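Side-chain contact in cellulosomal family-48 processive glycoside hydrolase (PDB 2Y3N), which probably degrades cellulose as a cellobiohydrolase, this chain being its calcium-binding dockerin domain, the module that docks onto a cohesin in the cellulosome: residues 8-11 / 17-20. Sequence-based numbering, arbitrary orientation.
With CA (calcium ion), chain G.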
ATOM      1  N   ASP D   8     -15.744   9.680   1.634  1.00 37.08           N
ATOM      2  CA  ASP D   8     -15.938   9.201   0.255  1.00 36.39           C
ATOM      3  C   ASP D   8     -15.966  10.387  -0.747  1.00 37.75           C
ATOM      4  O   ASP D   8     -17.043  10.789  -1.216  1.00 39.21           O
ATOM      5  CB  ASP D   8     -17.252   8.402   0.159  1.00 36.17           C
ATOM      6  CG  ASP D   8     -17.384   7.634  -1.160  1.00 36.09           C
ATOM      7  OD1 ASP D   8     -16.363   7.557  -1.876  1.00 28.40           O
ATOM      8  OD2 ASP D   8     -18.483   7.120  -1.484  1.00 33.20           O
ATOM      9  N   LEU D   9     -14.812  10.939  -1.103  1.00 37.40           N
ATOM     10  CA  LEU D   9     -14.790  12.150  -1.929  1.00 39.02           C
ATOM     11  C   LEU D   9     -15.228  11.977  -3.396  1.00 40.23           C
ATOM     12  O   LEU D   9     -15.680  12.928  -4.033  1.00 42.71           O
ATOM     13  CB  LEU D   9     -13.427  12.825  -1.866  1.00 39.91           C
ATOM     14  CG  LEU D   9     -13.055  13.346  -0.476  1.00 40.09           C
ATOM     15  CD1 LEU D   9     -11.726  14.070  -0.586  1.00 42.12           C
ATOM     16  CD2 LEU D   9     -14.155  14.257   0.119  1.00 44.24           C
ATOM     17  N   ASN D  10     -15.123  10.764  -3.929  1.00 38.78           N
ATOM     18  CA  ASN D  10     -15.471  10.550  -5.334  1.00 39.16           C
ATOM     19  C   ASN D  10     -16.723   9.706  -5.475  1.00 39.22           C
ATOM     20  O   ASN D  10     -17.022   9.200  -6.548  1.00 40.56           O
ATOM     21  CB  ASN D  10     -14.286   9.964  -6.115  1.00 37.46           C
ATOM     22  CG  ASN D  10     -13.901   8.581  -5.621  1.00 34.73           C
ATOM     23  OD1 ASN D  10     -14.578   8.012  -4.756  1.00 34.99           O
ATOM     24  ND2 ASN D  10     -12.808   8.045  -6.138  1.00 32.73           N
ATOM     25  N   GLY D  11     -17.448   9.539  -4.373  1.00 39.57           N
ATOM     26  CA  GLY D  11     -18.793   8.925  -4.411  1.00 40.66           C
ATOM     27  C   GLY D  11     -18.894   7.510  -4.990  1.00 39.80           C
ATOM     28  O   GLY D  11     -19.909   7.184  -5.625  1.00 40.68           O
ATOM     29  N   MET D  17      -7.381   5.305  -1.508  1.00 19.92           N
ATOM     30  CA  MET D  17      -6.308   6.295  -1.789  1.00 23.37           C
ATOM     31  C   MET D  17      -6.750   7.291  -2.865  1.00 23.33           C
ATOM     32  O   MET D  17      -6.258   8.446  -2.920  1.00 25.08           O
ATOM     33  CB  MET D  17      -5.003   5.561  -2.188  1.00 22.40           C
ATOM     34  CG  MET D  17      -3.804   6.494  -2.391  1.00 22.85           C
ATOM     35  SD  MET D  17      -3.366   7.440  -0.934  1.00 22.96           S
ATOM     36  CE  MET D  17      -2.423   6.208  -0.028  1.00 16.52           C
ATOM     37  N   ALA D  18      -7.692   6.863  -3.715  1.00 25.36           N
ATOM     38  CA  ALA D  18      -8.254   7.743  -4.744  1.00 25.82           C
ATOM     39  C   ALA D  18      -8.974   8.897  -4.100  1.00 27.80           C
ATOM     40  O   ALA D  18      -8.950  10.007  -4.646  1.00 29.24           O
ATOM     41  CB  ALA D  18      -9.184   6.984  -5.736  1.00 25.66           C
ATOM     42  N   ASP D  19      -9.655   8.643  -2.981  1.00 28.25           N
ATOM     43  CA  ASP D  19     -10.209   9.736  -2.176  1.00 29.50           C
ATOM     44  C   ASP D  19      -9.137  10.618  -1.542  1.00 29.46           C
ATOM     45  O   ASP D  19      -9.240  11.850  -1.552  1.00 30.01           O
ATOM     46  CB  ASP D  19     -11.101   9.204  -1.068  1.00 30.68           C
ATOM     47  CG  ASP D  19     -12.218   8.376  -1.608  1.00 29.25           C
ATOM     48  OD1 ASP D  19     -13.053   8.925  -2.339  1.00 31.46           O
ATOM     49  OD2 ASP D  19     -12.207   7.177  -1.331  1.00 25.22           O
ATOM     50  N   VAL D  20      -8.112  10.000  -0.980  1.00 27.12           N
ATOM     51  CA  VAL D  20      -7.040  10.815  -0.347  1.00 27.27           C
ATOM     52  C   VAL D  20      -6.338  11.709  -1.407  1.00 27.79           C
ATOM     53  O   VAL D  20      -5.902  12.800  -1.112  1.00 29.55           O
ATOM     54  CB  VAL D  20      -6.003   9.920   0.341  1.00 25.43           C
ATOM     55  CG1 VAL D  20      -4.986  10.755   1.040  1.00 24.42           C
ATOM     56  CG2 VAL D  20      -6.672   8.989   1.322  1.00 23.84           C
TER
HETATM   57 CA    CA G1065     -14.238   6.764  -2.719  1.00 27.28          CA
HETATM   58  O   HOH W   1     -12.481   5.851  -4.170  1.00 28.37           O
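Asp8 and Asn10 of the loop meet Asp19 of helix 17-26 through a shared calcium ion. Both carboxylate oxygens of Asp19 bind it, OD1 and OD2 each lying 2.5 Å from the metal, so the side chain is a bidentate ligand. Its CG lies beside the backbone N (chi1 -58°), anti to the carbonyl carbon, which carries the carboxylate off the first turn of the helix to the ion. From the loop, Asp8 OD1 and Asn10 OD1 are both 2.4 Å from the calcium. The planes of the two carboxylates are nearly perpendicular, 86° apart, and OD1 of each meets the same ion. Asn10 OD1 and Asp19 OD1 come within 3.0 Å of each other, not a hydrogen bond but two oxygens brought together by the shared calcium. OD1 of Asp19 has a second task: the backbone N of Asn10 donates to it over 3.2 Å, a bent bond (N-H...O 148°) that reaches the oxygen almost in line with its C-O bond and ties the loop to the helix directly as well as through calcium. This is the first calcium loop of the dockerin, an EF-hand-like motif whose remaining protein ligands are Asp12 and the carbonyl O of Val14, with Asp19 closing the loop from the helix. Second-shell bonds probably help to orient the acids, Gly13 N donating to Asp8 OD2 and Asn16 N to Asp19 OD2. Around this compact centre the contact is loose, with van der Waals touches between a methyl and a polar atom: Leu9 CD1 approaches Asp19 O at 3.5 Å, and Asn10 ND2 passes Ala18 CB at 3.8 Å. Leu9 and Asn10 are both solvent-exposed, and ND2 of Asn10 donates to a water that itself coordinates the calcium. A chain of another protein covers the helix at Met17, Ala18 and Val20.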